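Local structure of putative GH105 family protein (Salmonella enterica subsp. enterica serovar Paratyphi A, 3QWT) at residues A[340-345]-A[355-360]; A[293-298]-A[366-371]; A[213-218]-A[228-233]; A[167-172]-A[234-239]. The protein is of unconfirmed function but, as a putative GH105 family member with an alpha/alpha toroid fold, probably cleaves terminal unsaturated uronic acids from sugar chains by hydrolysis. All blocks are in the same frame, centred on the assembly; numbering follows the deposited sequence.

Contact 1 (A[340-345]-A[355-360])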
loop_
_atom_site.group_PDB
_atom_site.type_symbol
_atom_site.label_atom_id
_atom_site.label_comp_id
_atom_site.label_asym_id
_atom_site.label_seq_id
_atom_site.Cartn_x
_atom_site.Cartn_y
_atom_site.Cartn_z
ATOM N N GLN A 340 -22.190 -50.415 0.421
ATOM C CA GLN A 340 -23.376 -49.884 -0.253
ATOM C C GLN A 340 -23.120 -48.679 -1.177
ATOM O O GLN A 340 -23.736 -47.624 -1.017
ATOM C CB GLN A 340 -24.428 -49.508 0.783
ATOM C CG GLN A 340 -25.024 -50.681 1.492
ATOM C CD GLN A 340 -26.272 -51.185 0.802
ATOM O OE1 GLN A 340 -27.293 -50.496 0.755
ATOM N NE2 GLN A 340 -26.197 -52.389 0.257
ATOM N N THR A 341 -22.225 -48.834 -2.143
ATOM C CA THR A 341 -21.980 -47.790 -3.128
ATOM C C THR A 341 -22.913 -47.935 -4.343
ATOM O O THR A 341 -23.061 -49.028 -4.884
ATOM C CB THR A 341 -20.520 -47.843 -3.622
ATOM O OG1 THR A 341 -19.623 -47.738 -2.506
ATOM C CG2 THR A 341 -20.252 -46.734 -4.642
ATOM N N SER A 342 -23.532 -46.835 -4.772
ATOM C CA SER A 342 -24.358 -46.822 -5.986
ATOM C C SER A 342 -23.536 -46.393 -7.192
ATOM O O SER A 342 -22.642 -45.548 -7.089
ATOM C CB SER A 342 -25.576 -45.892 -5.845
ATOM O OG SER A 342 -25.197 -44.516 -5.767
ATOM N N PHE A 343 -23.857 -46.983 -8.334
ATOM C CA PHE A 343 -23.139 -46.764 -9.577
ATOM C C PHE A 343 -23.417 -45.359 -10.090
ATOM O O PHE A 343 -24.285 -44.668 -9.566
ATOM C CB PHE A 343 -23.557 -47.815 -10.604
ATOM C CG PHE A 343 -22.876 -47.669 -11.927
ATOM C CD1 PHE A 343 -21.501 -47.809 -12.029
ATOM C CD2 PHE A 343 -23.607 -47.379 -13.070
ATOM C CE1 PHE A 343 -20.865 -47.668 -13.251
ATOM C CE2 PHE A 343 -22.979 -47.236 -14.292
ATOM C CZ PHE A 343 -21.603 -47.386 -14.385
ATOM N N GLY A 344 -22.670 -44.934 -11.105
ATOM C CA GLY A 344 -22.847 -43.606 -11.667
ATOM C C GLY A 344 -24.317 -43.317 -11.877
ATOM O O GLY A 344 -25.042 -44.156 -12.428
ATOM N N THR A 345 -24.761 -42.144 -11.434
ATOM C CA THR A 345 -26.187 -41.809 -11.492
ATOM C C THR A 345 -26.458 -40.525 -12.279
ATOM O O THR A 345 -26.069 -39.427 -11.854
ATOM C CB THR A 345 -26.798 -41.649 -10.071
ATOM O OG1 THR A 345 -26.690 -42.877 -9.349
ATOM C CG2 THR A 345 -28.264 -41.236 -10.144
ATOM N N ARG A 355 -34.248 -44.711 -7.193
ATOM C CA ARG A 355 -34.451 -45.845 -6.306
ATOM C C ARG A 355 -33.798 -47.124 -6.820
ATOM O O ARG A 355 -33.333 -47.935 -6.025
ATOM C CB ARG A 355 -35.944 -46.073 -6.049
ATOM C CG ARG A 355 -36.608 -44.948 -5.259
ATOM C CD ARG A 355 -38.120 -45.143 -5.172
ATOM N NE ARG A 355 -38.770 -44.095 -4.383
ATOM C CZ ARG A 355 -39.726 -43.288 -4.846
ATOM N NH1 ARG A 355 -40.149 -43.400 -6.101
ATOM N NH2 ARG A 355 -40.260 -42.366 -4.052
ATOM N N HIS A 356 -33.734 -47.285 -8.138
ATOM C CA HIS A 356 -33.241 -48.533 -8.711
ATOM C C HIS A 356 -31.842 -48.475 -9.358
ATOM O O HIS A 356 -31.518 -49.293 -10.215
ATOM C CB HIS A 356 -34.271 -49.108 -9.689
ATOM C CG HIS A 356 -35.649 -49.198 -9.115
ATOM N ND1 HIS A 356 -36.725 -48.520 -9.646
ATOM C CD2 HIS A 356 -36.125 -49.874 -8.041
ATOM C CE1 HIS A 356 -37.804 -48.777 -8.929
ATOM N NE2 HIS A 356 -37.468 -49.597 -7.950
ATOM N N ILE A 357 -31.014 -47.522 -8.941
ATOM C CA ILE A 357 -29.621 -47.489 -9.380
ATOM C C ILE A 357 -28.864 -48.713 -8.848
ATOM O O ILE A 357 -28.934 -49.017 -7.664
ATOM C CB ILE A 357 -28.901 -46.201 -8.889
ATOM C CG1 ILE A 357 -29.577 -44.954 -9.455
ATOM C CG2 ILE A 357 -27.427 -46.223 -9.259
ATOM C CD1 ILE A 357 -29.379 -44.776 -10.934
ATOM N N PRO A 358 -28.119 -49.408 -9.721
ATOM C CA PRO A 358 -27.336 -50.579 -9.299
ATOM C C PRO A 358 -26.256 -50.250 -8.266
ATOM O O PRO A 358 -25.658 -49.157 -8.298
ATOM C CB PRO A 358 -26.658 -51.027 -10.594
ATOM C CG PRO A 358 -27.420 -50.383 -11.686
ATOM C CD PRO A 358 -27.941 -49.112 -11.153
ATOM N N LEU A 359 -25.998 -51.202 -7.373
ATOM C CA LEU A 359 -24.949 -51.062 -6.367
ATOM C C LEU A 359 -23.644 -51.719 -6.817
ATOM O O LEU A 359 -23.660 -52.808 -7.386
ATOM C CB LEU A 359 -25.415 -51.670 -5.048
ATOM C CG LEU A 359 -26.689 -51.046 -4.484
ATOM C CD1 LEU A 359 -27.320 -51.929 -3.423
ATOM C CD2 LEU A 359 -26.406 -49.658 -3.932
ATOM N N THR A 360 -22.513 -51.071 -6.563
ATOM C CA THR A 360 -21.227 -51.615 -7.010
ATOM C C THR A 360 -20.067 -50.721 -6.583
ATOM O O THR A 360 -20.239 -49.521 -6.406
ATOM C CB THR A 360 -21.174 -51.780 -8.550
ATOM O OG1 THR A 360 -19.996 -52.511 -8.925
ATOM C CG2 THR A 360 -21.163 -50.411 -9.236
#

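Contact 2 (A[293-298]-A[366-371])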
loop_
_atom_site.group_PDB
_atom_site.type_symbol
_atom_site.label_atom_id
_atom_site.label_comp_id
_atom_site.label_asym_id
_atom_site.label_seq_id
_atom_site.Cartn_x
_atom_site.Cartn_y
_atom_site.Cartn_z
ATOM N N GLU A 293 -27.142 -45.399 1.275
ATOM C CA GLU A 293 -26.051 -45.300 0.325
ATOM C C GLU A 293 -24.783 -44.781 1.005
ATOM O O GLU A 293 -24.730 -43.656 1.526
ATOM C CB GLU A 293 -26.468 -44.446 -0.873
ATOM C CG GLU A 293 -25.672 -44.696 -2.145
ATOM C CD GLU A 293 -24.277 -44.087 -2.094
ATOM O OE1 GLU A 293 -23.313 -44.737 -2.536
ATOM O OE2 GLU A 293 -24.147 -42.952 -1.614
ATOM N N ALA A 294 -23.766 -45.630 0.988
ATOM C CA ALA A 294 -22.520 -45.409 1.709
ATOM C C ALA A 294 -21.629 -44.260 1.199
ATOM O O ALA A 294 -20.973 -43.583 1.990
ATOM C CB ALA A 294 -21.726 -46.711 1.762
ATOM N N SER A 295 -21.591 -44.037 -0.106
ATOM C CA SER A 295 -20.641 -43.063 -0.624
ATOM C C SER A 295 -21.118 -41.644 -0.324
ATOM O O SER A 295 -20.329 -40.786 0.079
ATOM C CB SER A 295 -20.373 -43.267 -2.117
ATOM O OG SER A 295 -21.519 -43.018 -2.912
ATOM N N ALA A 296 -22.409 -41.402 -0.523
ATOM C CA ALA A 296 -23.018 -40.136 -0.112
ATOM C C ALA A 296 -22.774 -39.944 1.378
ATOM O O ALA A 296 -22.291 -38.896 1.812
ATOM C CB ALA A 296 -24.518 -40.136 -0.414
ATOM N N THR A 297 -23.109 -40.975 2.157
ATOM C CA THR A 297 -22.866 -40.977 3.600
ATOM C C THR A 297 -21.418 -40.563 3.927
ATOM O O THR A 297 -21.183 -39.791 4.855
ATOM C CB THR A 297 -23.196 -42.365 4.237
ATOM O OG1 THR A 297 -24.565 -42.705 3.988
ATOM C CG2 THR A 297 -22.970 -42.334 5.735
ATOM N N ALA A 298 -20.452 -41.065 3.160
ATOM C CA ALA A 298 -19.053 -40.746 3.420
ATOM C C ALA A 298 -18.748 -39.265 3.174
ATOM O O ALA A 298 -18.007 -38.638 3.932
ATOM C CB ALA A 298 -18.129 -41.628 2.588
ATOM N N GLN A 366 -14.615 -45.719 -2.752
ATOM C CA GLN A 366 -13.401 -45.879 -1.962
ATOM C C GLN A 366 -12.811 -44.525 -1.558
ATOM O O GLN A 366 -12.348 -44.334 -0.432
ATOM C CB GLN A 366 -12.350 -46.645 -2.768
ATOM C CG GLN A 366 -12.843 -47.953 -3.385
ATOM C CD GLN A 366 -13.415 -48.893 -2.355
ATOM O OE1 GLN A 366 -14.608 -49.212 -2.377
ATOM N NE2 GLN A 366 -12.569 -49.340 -1.434
ATOM N N ALA A 367 -12.803 -43.585 -2.487
ATOM C CA ALA A 367 -12.126 -42.327 -2.224
ATOM C C ALA A 367 -12.860 -41.574 -1.133
ATOM O O ALA A 367 -12.252 -41.074 -0.190
ATOM C CB ALA A 367 -12.001 -41.486 -3.494
HETATM N N MSE A 368 -14.179 -41.524 -1.245
HETATM C CA MSE A 368 -14.963 -40.801 -0.248
HETATM C C MSE A 368 -14.806 -41.426 1.143
HETATM O O MSE A 368 -14.690 -40.718 2.139
HETATM C CB MSE A 368 -16.418 -40.671 -0.695
HETATM C CG MSE A 368 -16.535 -39.747 -1.901
HETATM SE SE MSE A 368 -18.123 -40.077 -2.964
HETATM C CE MSE A 368 -19.317 -38.793 -2.080
ATOM N N ALA A 369 -14.745 -42.752 1.208
ATOM C CA ALA A 369 -14.418 -43.378 2.479
ATOM C C ALA A 369 -13.111 -42.800 3.026
ATOM O O ALA A 369 -13.009 -42.490 4.210
ATOM C CB ALA A 369 -14.333 -44.888 2.345
HETATM N N MSE A 370 -12.105 -42.634 2.175
HETATM C CA MSE A 370 -10.837 -42.172 2.718
HETATM C C MSE A 370 -10.851 -40.687 3.003
HETATM O O MSE A 370 -10.173 -40.224 3.912
HETATM C CB MSE A 370 -9.613 -42.637 1.898
HETATM C CG MSE A 370 -9.501 -42.174 0.459
HETATM SE SE MSE A 370 -8.163 -43.284 -0.510
HETATM C CE MSE A 370 -9.406 -44.483 -1.377
ATOM N N LEU A 371 -11.651 -39.945 2.249
ATOM C CA LEU A 371 -11.840 -38.534 2.542
ATOM C C LEU A 371 -12.316 -38.390 3.981
ATOM O O LEU A 371 -11.655 -37.748 4.802
ATOM C CB LEU A 371 -12.862 -37.900 1.590
ATOM C CG LEU A 371 -12.400 -37.113 0.365
ATOM C CD1 LEU A 371 -13.623 -36.539 -0.322
ATOM C CD2 LEU A 371 -11.413 -35.989 0.737
#

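Contact 3 (A[213-218]-A[228-233])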
loop_
_atom_site.group_PDB
_atom_site.type_symbol
_atom_site.label_atom_id
_atom_site.label_comp_id
_atom_site.label_asym_id
_atom_site.label_seq_id
_atom_site.Cartn_x
_atom_site.Cartn_y
_atom_site.Cartn_z
ATOM N N TRP A 213 -30.757 -30.183 -1.177
ATOM C CA TRP A 213 -30.666 -29.733 -2.565
ATOM C C TRP A 213 -31.339 -30.665 -3.574
ATOM O O TRP A 213 -31.389 -31.879 -3.384
ATOM C CB TRP A 213 -29.200 -29.601 -2.972
ATOM C CG TRP A 213 -28.518 -28.376 -2.461
ATOM C CD1 TRP A 213 -28.548 -27.885 -1.195
ATOM C CD2 TRP A 213 -27.655 -27.515 -3.211
ATOM N NE1 TRP A 213 -27.770 -26.744 -1.111
ATOM C CE2 TRP A 213 -27.211 -26.503 -2.335
ATOM C CE3 TRP A 213 -27.230 -27.493 -4.544
ATOM C CZ2 TRP A 213 -26.353 -25.478 -2.751
ATOM C CZ3 TRP A 213 -26.377 -26.482 -4.959
ATOM C CH2 TRP A 213 -25.951 -25.478 -4.062
ATOM N N PHE A 214 -31.823 -30.090 -4.669
ATOM C CA PHE A 214 -32.296 -30.891 -5.780
ATOM C C PHE A 214 -31.135 -31.320 -6.671
ATOM O O PHE A 214 -30.155 -30.586 -6.833
ATOM C CB PHE A 214 -33.331 -30.113 -6.583
ATOM C CG PHE A 214 -34.580 -29.815 -5.806
ATOM C CD1 PHE A 214 -35.374 -30.845 -5.341
ATOM C CD2 PHE A 214 -34.942 -28.511 -5.518
ATOM C CE1 PHE A 214 -36.533 -30.570 -4.604
ATOM C CE2 PHE A 214 -36.095 -28.239 -4.783
ATOM C CZ PHE A 214 -36.885 -29.271 -4.328
ATOM N N HIS A 215 -31.248 -32.495 -7.264
ATOM C CA HIS A 215 -30.158 -32.983 -8.101
ATOM C C HIS A 215 -29.877 -32.059 -9.290
ATOM O O HIS A 215 -28.736 -31.631 -9.490
ATOM C CB HIS A 215 -30.405 -34.418 -8.588
ATOM C CG HIS A 215 -29.258 -34.984 -9.361
ATOM N ND1 HIS A 215 -29.392 -36.048 -10.228
ATOM C CD2 HIS A 215 -27.951 -34.627 -9.397
ATOM C CE1 HIS A 215 -28.214 -36.320 -10.766
ATOM N NE2 HIS A 215 -27.325 -35.475 -10.278
ATOM N N GLY A 216 -30.912 -31.746 -10.067
ATOM C CA GLY A 216 -30.729 -30.969 -11.278
ATOM C C GLY A 216 -31.709 -29.829 -11.517
ATOM O O GLY A 216 -32.773 -29.741 -10.886
ATOM N N TRP A 217 -31.324 -28.963 -12.457
ATOM C CA TRP A 217 -32.127 -27.832 -12.913
ATOM C C TRP A 217 -31.974 -27.692 -14.422
ATOM O O TRP A 217 -30.875 -27.860 -14.968
ATOM C CB TRP A 217 -31.659 -26.530 -12.239
ATOM C CG TRP A 217 -32.145 -25.284 -12.930
ATOM C CD1 TRP A 217 -31.453 -24.524 -13.824
ATOM C CD2 TRP A 217 -33.428 -24.666 -12.793
ATOM N NE1 TRP A 217 -32.226 -23.473 -14.250
ATOM C CE2 TRP A 217 -33.446 -23.545 -13.634
ATOM C CE3 TRP A 217 -34.573 -24.965 -12.048
ATOM C CZ2 TRP A 217 -34.555 -22.709 -13.740
ATOM C CZ3 TRP A 217 -35.672 -24.139 -12.158
ATOM C CH2 TRP A 217 -35.658 -23.027 -12.997
ATOM N N SER A 218 -33.061 -27.357 -15.098
ATOM C CA SER A 218 -32.971 -27.073 -16.520
ATOM C C SER A 218 -33.595 -25.734 -16.883
ATOM O O SER A 218 -34.703 -25.406 -16.447
ATOM C CB SER A 218 -33.617 -28.180 -17.346
ATOM O OG SER A 218 -33.549 -27.837 -18.716
ATOM N N ALA A 228 -35.574 -34.474 -7.147
ATOM C CA ALA A 228 -34.929 -35.494 -6.335
ATOM C C ALA A 228 -33.968 -34.909 -5.306
ATOM O O ALA A 228 -33.064 -34.138 -5.635
ATOM C CB ALA A 228 -34.203 -36.505 -7.233
ATOM N N ARG A 229 -34.169 -35.268 -4.047
ATOM C CA ARG A 229 -33.241 -34.841 -3.024
ATOM C C ARG A 229 -32.244 -35.973 -2.871
ATOM O O ARG A 229 -32.268 -36.738 -1.904
ATOM C CB ARG A 229 -33.967 -34.471 -1.728
ATOM C CG ARG A 229 -34.937 -33.325 -1.945
ATOM C CD ARG A 229 -35.681 -32.917 -0.676
ATOM N NE ARG A 229 -36.566 -31.786 -0.938
ATOM C CZ ARG A 229 -37.848 -31.909 -1.276
ATOM N NH1 ARG A 229 -38.385 -33.107 -1.380
ATOM N NH2 ARG A 229 -38.594 -30.836 -1.510
ATOM N N TRP A 230 -31.369 -36.067 -3.862
ATOM C CA TRP A 230 -30.508 -37.232 -4.019
ATOM C C TRP A 230 -29.285 -37.142 -3.119
ATOM O O TRP A 230 -28.654 -36.093 -3.010
ATOM C CB TRP A 230 -30.120 -37.386 -5.486
ATOM C CG TRP A 230 -29.151 -38.478 -5.771
ATOM C CD1 TRP A 230 -29.287 -39.785 -5.444
ATOM C CD2 TRP A 230 -27.910 -38.366 -6.487
ATOM N NE1 TRP A 230 -28.201 -40.496 -5.888
ATOM C CE2 TRP A 230 -27.343 -39.650 -6.539
ATOM C CE3 TRP A 230 -27.221 -37.300 -7.078
ATOM C CZ2 TRP A 230 -26.117 -39.910 -7.156
ATOM C CZ3 TRP A 230 -25.992 -37.557 -7.701
ATOM C CH2 TRP A 230 -25.455 -38.847 -7.727
ATOM N N ALA A 231 -28.964 -38.250 -2.464
ATOM C CA ALA A 231 -27.917 -38.263 -1.448
ATOM C C ALA A 231 -26.532 -37.880 -1.978
ATOM O O ALA A 231 -25.970 -36.857 -1.577
ATOM C CB ALA A 231 -27.866 -39.625 -0.755
ATOM N N ARG A 232 -25.964 -38.696 -2.856
ATOM C CA ARG A 232 -24.610 -38.415 -3.328
ATOM C C ARG A 232 -24.457 -36.954 -3.803
ATOM O O ARG A 232 -23.489 -36.279 -3.455
ATOM C CB ARG A 232 -24.137 -39.430 -4.383
ATOM C CG ARG A 232 -22.727 -39.078 -4.909
ATOM C CD ARG A 232 -21.885 -40.295 -5.278
ATOM N NE ARG A 232 -22.414 -41.003 -6.439
ATOM C CZ ARG A 232 -22.946 -42.217 -6.392
ATOM N NH1 ARG A 232 -23.405 -42.778 -7.497
ATOM N NH2 ARG A 232 -23.009 -42.874 -5.242
ATOM N N GLY A 233 -25.431 -36.465 -4.566
ATOM C CA GLY A 233 -25.389 -35.110 -5.081
ATOM C C GLY A 233 -25.248 -34.070 -3.986
ATOM O O GLY A 233 -24.433 -33.139 -4.092
HETATM O O HOH W 1 -33.667 -32.856 -9.260
#

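Contact 4 (A[167-172]-A[234-239])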
loop_
_atom_site.group_PDB
_atom_site.type_symbol
_atom_site.label_atom_id
_atom_site.label_comp_id
_atom_site.label_asym_id
_atom_site.label_seq_id
_atom_site.Cartn_x
_atom_site.Cartn_y
_atom_site.Cartn_z
ATOM N N TRP A 167 -26.218 -29.200 -12.714
ATOM C CA TRP A 167 -26.316 -30.270 -11.709
ATOM C C TRP A 167 -25.499 -29.955 -10.464
ATOM O O TRP A 167 -24.497 -29.234 -10.543
ATOM C CB TRP A 167 -25.790 -31.604 -12.264
ATOM C CG TRP A 167 -26.480 -32.134 -13.477
ATOM C CD1 TRP A 167 -27.302 -31.457 -14.319
ATOM C CD2 TRP A 167 -26.393 -33.470 -13.986
ATOM N NE1 TRP A 167 -27.732 -32.287 -15.326
ATOM C CE2 TRP A 167 -27.183 -33.527 -15.148
ATOM C CE3 TRP A 167 -25.721 -34.621 -13.569
ATOM C CZ2 TRP A 167 -27.334 -34.699 -15.901
ATOM C CZ3 TRP A 167 -25.860 -35.784 -14.322
ATOM C CH2 TRP A 167 -26.668 -35.812 -15.472
ATOM N N ASP A 168 -25.893 -30.538 -9.330
ATOM C CA ASP A 168 -25.044 -30.520 -8.134
ATOM C C ASP A 168 -23.573 -30.851 -8.461
ATOM O O ASP A 168 -22.664 -30.155 -8.040
ATOM C CB ASP A 168 -25.522 -31.559 -7.122
ATOM C CG ASP A 168 -27.007 -31.410 -6.761
ATOM O OD1 ASP A 168 -27.638 -30.393 -7.105
ATOM O OD2 ASP A 168 -27.544 -32.323 -6.116
ATOM N N ASP A 169 -23.382 -31.953 -9.182
ATOM C CA ASP A 169 -22.089 -32.580 -9.389
ATOM C C ASP A 169 -21.075 -31.584 -9.991
ATOM O O ASP A 169 -19.868 -31.681 -9.767
ATOM C CB ASP A 169 -22.245 -33.822 -10.296
ATOM C CG ASP A 169 -23.345 -34.809 -9.797
ATOM O OD1 ASP A 169 -23.022 -35.964 -9.423
ATOM O OD2 ASP A 169 -24.538 -34.433 -9.782
ATOM N N THR A 170 -21.572 -30.628 -10.758
ATOM C CA THR A 170 -20.702 -29.640 -11.363
ATOM C C THR A 170 -19.864 -28.975 -10.290
ATOM O O THR A 170 -18.724 -28.647 -10.540
ATOM C CB THR A 170 -21.502 -28.593 -12.129
ATOM O OG1 THR A 170 -22.262 -29.248 -13.148
ATOM C CG2 THR A 170 -20.592 -27.560 -12.767
ATOM N N LEU A 171 -20.407 -28.800 -9.085
ATOM C CA LEU A 171 -19.643 -28.043 -8.090
ATOM C C LEU A 171 -18.358 -28.763 -7.699
ATOM O O LEU A 171 -17.350 -28.118 -7.407
ATOM C CB LEU A 171 -20.484 -27.650 -6.862
ATOM C CG LEU A 171 -21.494 -26.525 -7.150
ATOM C CD1 LEU A 171 -22.614 -26.498 -6.127
ATOM C CD2 LEU A 171 -20.810 -25.156 -7.232
HETATM N N MSE A 172 -18.393 -30.094 -7.723
HETATM C CA MSE A 172 -17.243 -30.893 -7.334
HETATM C C MSE A 172 -16.257 -31.113 -8.491
HETATM O O MSE A 172 -15.035 -31.016 -8.304
HETATM C CB MSE A 172 -17.700 -32.249 -6.772
HETATM C CG MSE A 172 -16.576 -33.218 -6.417
HETATM SE SE MSE A 172 -15.599 -32.693 -4.805
HETATM C CE MSE A 172 -13.838 -32.449 -5.611
ATOM N N ASN A 234 -26.058 -34.222 -2.938
ATOM C CA ASN A 234 -26.015 -33.328 -1.785
ATOM C C ASN A 234 -24.660 -33.374 -1.097
ATOM O O ASN A 234 -24.131 -32.356 -0.617
ATOM C CB ASN A 234 -27.104 -33.719 -0.783
ATOM C CG ASN A 234 -28.426 -33.078 -1.104
ATOM O OD1 ASN A 234 -28.768 -32.010 -0.566
ATOM N ND2 ASN A 234 -29.180 -33.708 -2.002
ATOM N N SER A 235 -24.148 -34.591 -1.023
ATOM C CA SER A 235 -22.843 -34.898 -0.499
ATOM C C SER A 235 -21.786 -34.000 -1.165
ATOM O O SER A 235 -20.902 -33.465 -0.492
ATOM C CB SER A 235 -22.582 -36.390 -0.774
ATOM O OG SER A 235 -21.284 -36.819 -0.423
ATOM N N TRP A 236 -21.897 -33.820 -2.481
ATOM C CA TRP A 236 -20.916 -33.036 -3.218
ATOM C C TRP A 236 -20.857 -31.631 -2.639
ATOM O O TRP A 236 -19.844 -30.949 -2.747
ATOM C CB TRP A 236 -21.261 -32.928 -4.702
ATOM C CG TRP A 236 -21.219 -34.178 -5.407
ATOM C CD1 TRP A 236 -22.132 -34.629 -6.293
ATOM C CD2 TRP A 236 -20.211 -35.186 -5.310
ATOM N NE1 TRP A 236 -21.766 -35.865 -6.764
ATOM C CE2 TRP A 236 -20.587 -36.231 -6.176
ATOM C CE3 TRP A 236 -19.026 -35.310 -4.574
ATOM C CZ2 TRP A 236 -19.833 -37.400 -6.318
ATOM C CZ3 TRP A 236 -18.260 -36.476 -4.727
ATOM C CH2 TRP A 236 -18.674 -37.499 -5.586
ATOM N N LEU A 237 -21.950 -31.193 -2.030
ATOM C CA LEU A 237 -21.968 -29.839 -1.503
ATOM C C LEU A 237 -21.403 -29.789 -0.116
ATOM O O LEU A 237 -20.671 -28.862 0.225
ATOM C CB LEU A 237 -23.365 -29.226 -1.548
ATOM C CG LEU A 237 -23.404 -28.366 -2.801
ATOM C CD1 LEU A 237 -24.554 -28.797 -3.673
ATOM C CD2 LEU A 237 -23.454 -26.881 -2.448
ATOM N N THR A 238 -21.750 -30.784 0.687
ATOM C CA THR A 238 -21.213 -30.867 2.025
ATOM C C THR A 238 -19.697 -30.974 1.960
ATOM O O THR A 238 -19.003 -30.614 2.908
ATOM C CB THR A 238 -21.741 -32.087 2.750
ATOM O OG1 THR A 238 -23.054 -32.384 2.265
ATOM C CG2 THR A 238 -21.790 -31.815 4.222
ATOM N N ILE A 239 -19.196 -31.501 0.847
ATOM C CA ILE A 239 -17.757 -31.619 0.626
ATOM C C ILE A 239 -17.163 -30.311 0.122
ATOM O O ILE A 239 -16.146 -29.846 0.639
ATOM C CB ILE A 239 -17.453 -32.693 -0.415
ATOM C CG1 ILE A 239 -17.685 -34.089 0.181
ATOM C CG2 ILE A 239 -16.032 -32.520 -0.923
ATOM C CD1 ILE A 239 -17.641 -35.233 -0.826
#

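Contact 1 (A[340-345]-A[355-360])
Ser342 and Leu359 face each other as a single non-hydrogen-bonded bridge, flanked by two backbone bonds. On one flank Thr360 N donates to Thr341 O at 2.7 Å; on the other Phe343 N donates to Pro358 O at 2.8 Å. Each acceptor also has a CA-H close by, Leu359 CA lying 3.1 Å from Thr341 O. The branched side chains then fill in round the bridge. Ile357 CG2 reaches to 3.4 Å from Thr345 OG1, the two side chains crossing obliquely, and it also touches Phe343 O. Thr345 OG1 also donates to Phe343 O, within its own segment. The two segments are loops before and after the short helix 351-355, on the way to helix 363-377 of the alpha/alpha toroid, and the bridge joins the chain ahead of that short helix to the chain that follows it. Farther along, Phe343 and Thr360 point the same way, side by side. Phe343 has CG anti to the backbone N (chi1 180°). Thr360 CG2 lies 3.8 Å from both CB and CD1 of Phe343, oblique to the ring. In the second shell, Ser342 OG bonds to Arg232 and Ser342 N to Glu293, while Thr360 OG1 is bonded to Lys60 and Thr341 OG1 to the backbone of Leu338.

Contact 2 (A[293-298]-A[366-371])
Glu293 OE1 is gripped by both the backbone N and the hydroxyl of Ser295, the residue against which Met368 packs from the other helix, and also by Ser342 N from the 340-345 loop. Ser295 OG meets the oxygen on its syn side at 2.5 Å, whereas Ser295 N comes from above the carboxylate plane. The second oxygen, Glu293 OE2, uses its syn lone pair for Ala296 N at 2.6 Å. Glu293 is thus the N-cap of helix 294-309, its carboxylate satisfying amides of the first turn. Ser295 OG also bonds to Arg232. Across the contact no hydrogen bond forms, and selenomethionine Met368 does most of the work. Bent at chi3 (92°), it brings CE to 3.1 Å from Ser295 O, a close approach, with SE 4.0 Å from Ser295 CB. At the base of the same side chain, Met368 CB lies 3.8 Å from Ala298 CB, and that methyl also rests on the carbonyl of Met368. Ala298 brings only a methyl to the interface, consistent with the 8.4 Å approach of the short axes of 294-298 and 366-371, which run in the same general direction, 30° apart. Helix 231-248 touches this pair through Ser235 and Trp236, which meet Met368, while helix 67-83 lies against Met368 through Val71.

Contact 3 (A[213-218]-A[228-233])
A buried loop-to-loop contact joins the approach to strand 216-218 with the entrance of helix 231-248 in the alpha/alpha toroid. One backbone bond ties the two, His215 N to Ala228 O at 2.9 Å, and a water accepting from Gly216 N and Ala228 N bridges them beside it. Arg229 centres an inverse gamma turn, and its extended side chain runs beside Phe214, pointing the same way. Phe214 CE1 sits 3.5 Å above one face of the guanidinium, toward its rim, with the planes 47° apart. Salt bridges to Asp207 and Asp286 hold that guanidinium in place. Next along the chain, Trp230, the N-cap residue of the helix, turns its edge to the face of His215, whose ring is fixed at both nitrogens by Tyr354 and Asp169. The planes stand 51° apart, and Trp230 CE3 lies 3.6 Å above the centre of the imidazole.

Contact 4 (A[167-172]-A[234-239])
Met172 and Trp236 bury much of the closely packed, apolar part of this join, where two helices of the alpha/alpha toroid, 170-184 and 231-248, lean together in the protein interior. The selenomethionine crosses the indole at about a right angle, and Met172 CG lies 3.7 Å from Trp236 CE3. CG is anti to the backbone N (chi1 176°), and the chain then bends at chi2 and chi3. Its SE is thereby left obliquely placed with respect to the six-membered ring, 5.3 Å from the centroid, a Met-aromatic contact, and it also meets Ile239 CG2 at 3.9 Å. A second apolar touch is Leu171 CD1 on Leu237 CD2, the two methyl ends meeting at 3.8 Å, while Met368 of helix 363-377 covers Trp236 and Ile239. Toward the start of helix 170-184 the contact is looser. Asp168, in the type I turn from Trp167 to Thr170, only comes within 4.0 Å of Asn234 N by its OD2. Here the chemistry is polar, and a glycerol, probably from the crystallisation liquor, lies about 3 Å from the side chain of Asp169; such a molecule may mark a pocket. Trp236 NE1 donates to Asp169 OD1 at 2.9 Å with a bent N-H angle of 132°, meeting the oxygen from above the carboxylate plane.

Overall arrangement
Contacts 2, 3 and 4 are buried, whereas contact 1 lies between loops, with two of its residues exposed. Contacts 3 and 4 share helix 231-248 and lie about 9 Å apart between centres, joined by Asp169 and His215. Contact 2 packs a second pair of helices against that helix, through Met368 and Ser235. Chemistry follows position: contact 2 relies on selenomethionine and alanine, and contact 4 adds the Trp236-Asp169 bond to its apolar packing. Contact 1 depends on backbone bonds and branched side chains, contact 3 on one backbone bond with paired aromatic and guanidinium groups. Arg232, from contact 3, reaches both Ser295 of contact 2 and Ser342 of contact 1, tying the three together.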